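PDB 7LT2: cyclic GMP-AMP synthase-like receptor from Tribolium castaneum, which senses double-stranded RNA and, in response, joins ATP and GTP into the cyclic dinucleotide 2',3'-cGAMP that signals in innate antiviral immunity. Local coordinates for residues S182-M190 against E383-S391. Sequence-based numbering, arbitrary orientation.
Sequences SHSSGEKIM and EALPALPAS
With CG anti to its carbonyl carbon (chi1 -64°), His183 turns its imidazole toward Pro389, and Glu187, with the same first torsion but a chain bent at chi2 (84°), brings its carboxylate to Ser391. Both belong to a beta hairpin of the Mab-21 nucleotidyltransferase sheet, strands 177-183 and 188-200, whose connecting loop holds a type I turn from His183 to Gly186; the irregular chain after helix 368-375 is laid against it. The imidazole is sandwiched: Pro389 CG lies 3.7 Å from the centroid of His183, a CH-pi contact nearly along the ring normal, while CD1 of Ile189 covers the opposite face toward the rim. Proline suits the place because its rigid ring holds a polarised CH group over the imidazole face. At the imidazole edge a water in the ring plane, 2.9 Å from His183 NE2, donates to the carbonyl O of Pro386 and helps to hold the ring's rotation. Farther along, Leu385 fits an apolar corner, its CD2 3.7 Å from CE of Met190, placed by a bend at chi3; Pro68 touches both residues, and the side chain of Met190 is about 4 Å from that of Phe71, probably an ATP-site residue. Ile189 and Met190 together face Ile181 in a classic beta bulge. Glu187, whose two oxygens can accept separate hydroxyls, ties the turn to the incoming chain. Its OE1 takes a bond through the syn lone pair from Ser185 OG (2.6 Å), and a second water donates to OE2. Ser391 OG donates to Glu187 OE2, 2.6 Å away, on the syn side and 22° out of the carboxylate plane.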
loop_
_atom_site.group_PDB
_atom_site.type_symbol
_atom_site.label_atom_id
_atom_site.label_comp_id
_atom_site.label_asym_id
_atom_site.label_seq_id
_atom_site.Cartn_x
_atom_site.Cartn_y
_atom_site.Cartn_z
ATOM N N SER A 182 12.784 3.023 15.028
ATOM C CA SER A 182 12.690 2.437 16.360
ATOM C C SER A 182 12.653 3.536 17.414
ATOM O O SER A 182 13.113 4.657 17.189
ATOM C CB SER A 182 13.875 1.504 16.657
ATOM O OG SER A 182 13.968 0.445 15.719
ATOM N N HIS A 183 12.102 3.202 18.578
ATOM C CA HIS A 183 12.301 4.048 19.748
ATOM C C HIS A 183 13.784 4.077 20.104
ATOM O O HIS A 183 14.510 3.101 19.895
ATOM C CB HIS A 183 11.497 3.522 20.940
ATOM C CG HIS A 183 10.015 3.555 20.733
ATOM N ND1 HIS A 183 9.256 4.676 20.981
ATOM C CD2 HIS A 183 9.154 2.604 20.301
ATOM C CE1 HIS A 183 7.989 4.418 20.704
ATOM N NE2 HIS A 183 7.900 3.166 20.291
ATOM N N SER A 184 14.242 5.214 20.644
ATOM C CA SER A 184 15.624 5.282 21.111
ATOM C C SER A 184 15.895 4.281 22.226
ATOM O O SER A 184 17.056 3.915 22.447
ATOM C CB SER A 184 15.967 6.697 21.586
ATOM O OG SER A 184 15.270 7.019 22.778
ATOM N N SER A 185 14.855 3.825 22.923
ATOM C CA SER A 185 15.012 2.806 23.953
ATOM C C SER A 185 15.203 1.406 23.381
ATOM O O SER A 185 15.464 0.476 24.152
ATOM C CB SER A 185 13.807 2.824 24.901
ATOM O OG SER A 185 12.584 2.901 24.192
ATOM N N GLY A 186 15.078 1.228 22.067
ATOM C CA GLY A 186 15.408 -0.023 21.402
ATOM C C GLY A 186 14.255 -0.704 20.689
ATOM O O GLY A 186 14.500 -1.514 19.783
ATOM N N GLU A 187 13.010 -0.415 21.058
ATOM C CA GLU A 187 11.881 -1.149 20.496
ATOM C C GLU A 187 11.617 -0.724 19.056
ATOM O O GLU A 187 11.476 0.466 18.763
ATOM C CB GLU A 187 10.626 -0.927 21.338
ATOM C CG GLU A 187 10.724 -1.424 22.782
ATOM C CD GLU A 187 11.371 -0.418 23.713
ATOM O OE1 GLU A 187 11.825 0.641 23.230
ATOM O OE2 GLU A 187 11.423 -0.685 24.935
ATOM N N LYS A 188 11.519 -1.708 18.163
ATOM C CA LYS A 188 11.223 -1.440 16.760
ATOM C C LYS A 188 9.783 -0.965 16.591
ATOM O O LYS A 188 8.866 -1.476 17.239
ATOM C CB LYS A 188 11.458 -2.705 15.929
ATOM C CG LYS A 188 11.169 -2.559 14.446
ATOM C CD LYS A 188 12.118 -1.551 13.826
ATOM C CE LYS A 188 12.043 -1.561 12.315
ATOM N NZ LYS A 188 12.857 -2.670 11.711
ATOM N N ILE A 189 9.581 0.021 15.711
ATOM C CA ILE A 189 8.226 0.487 15.424
ATOM C C ILE A 189 7.761 -0.023 14.063
ATOM O O ILE A 189 6.817 -0.820 13.986
ATOM C CB ILE A 189 8.125 2.021 15.508
ATOM C CG1 ILE A 189 8.526 2.500 16.904
ATOM C CG2 ILE A 189 6.710 2.467 15.169
ATOM C CD1 ILE A 189 8.699 4.008 17.015
ATOM N N MET A 190 8.408 0.418 12.984
ATOM C CA MET A 190 7.984 -0.003 11.650
ATOM C C MET A 190 9.068 0.348 10.640
ATOM O O MET A 190 9.879 1.251 10.867
ATOM C CB MET A 190 6.658 0.652 11.247
ATOM C CG MET A 190 5.634 -0.332 10.681
ATOM S SD MET A 190 3.962 0.321 10.617
ATOM C CE MET A 190 3.540 0.304 12.351
ATOM N N GLU A 383 -0.790 -6.220 23.319
ATOM C CA GLU A 383 0.534 -5.641 23.520
ATOM C C GLU A 383 1.473 -5.940 22.353
ATOM O O GLU A 383 2.694 -5.978 22.522
ATOM C CB GLU A 383 1.141 -6.126 24.836
ATOM C CG GLU A 383 0.273 -5.855 26.065
ATOM C CD GLU A 383 -0.017 -4.375 26.287
ATOM O OE1 GLU A 383 0.780 -3.520 25.838
ATOM O OE2 GLU A 383 -1.050 -4.066 26.919
ATOM N N ALA A 384 0.913 -6.133 21.156
ATOM C CA ALA A 384 1.726 -6.485 19.995
ATOM C C ALA A 384 2.627 -5.332 19.558
ATOM O O ALA A 384 3.761 -5.558 19.117
ATOM C CB ALA A 384 0.823 -6.924 18.844
ATOM N N LEU A 385 2.148 -4.092 19.660
ATOM C CA LEU A 385 2.932 -2.924 19.256
ATOM C C LEU A 385 2.466 -1.707 20.041
ATOM O O LEU A 385 1.830 -0.798 19.493
ATOM C CB LEU A 385 2.809 -2.683 17.753
ATOM C CG LEU A 385 3.834 -1.715 17.145
ATOM C CD1 LEU A 385 5.232 -2.311 17.246
ATOM C CD2 LEU A 385 3.487 -1.365 15.704
ATOM N N PRO A 386 2.781 -1.650 21.335
ATOM C CA PRO A 386 2.382 -0.487 22.140
ATOM C C PRO A 386 3.067 0.778 21.646
ATOM O O PRO A 386 4.285 0.808 21.451
ATOM C CB PRO A 386 2.842 -0.857 23.558
ATOM C CG PRO A 386 3.080 -2.329 23.527
ATOM C CD PRO A 386 3.479 -2.670 22.139
ATOM N N ALA A 387 2.271 1.829 21.435
ATOM C CA ALA A 387 2.855 3.111 21.049
ATOM C C ALA A 387 3.703 3.682 22.175
ATOM O O ALA A 387 4.682 4.395 21.921
ATOM C CB ALA A 387 1.757 4.098 20.651
ATOM N N LEU A 388 3.340 3.379 23.419
ATOM C CA LEU A 388 4.145 3.702 24.586
ATOM C C LEU A 388 4.756 2.408 25.108
ATOM O O LEU A 388 4.075 1.636 25.802
ATOM C CB LEU A 388 3.280 4.365 25.661
ATOM C CG LEU A 388 3.990 5.064 26.813
ATOM C CD1 LEU A 388 4.780 6.254 26.291
ATOM C CD2 LEU A 388 2.976 5.494 27.864
ATOM N N PRO A 389 6.019 2.122 24.806
ATOM C CA PRO A 389 6.600 0.838 25.212
ATOM C C PRO A 389 6.773 0.740 26.719
ATOM O O PRO A 389 6.837 1.739 27.441
ATOM C CB PRO A 389 7.953 0.795 24.492
ATOM C CG PRO A 389 8.170 2.149 23.900
ATOM C CD PRO A 389 7.006 3.034 24.203
ATOM N N ALA A 390 6.855 -0.512 27.182
ATOM C CA ALA A 390 6.873 -0.782 28.615
ATOM C C ALA A 390 8.103 -0.191 29.290
ATOM O O ALA A 390 8.060 0.121 30.484
ATOM C CB ALA A 390 6.793 -2.291 28.866
ATOM N N SER A 391 9.200 -0.027 28.556
ATOM C CA SER A 391 10.432 0.511 29.132
ATOM C C SER A 391 10.295 2.003 29.416
ATOM O O SER A 391 9.325 2.631 28.994
ATOM C CB SER A 391 11.618 0.251 28.195
ATOM O OG SER A 391 11.447 0.896 26.945
HETATM O O HOH W 1 5.613 1.686 19.196
HETATM O O HOH W 2 9.395 -2.322 26.215
#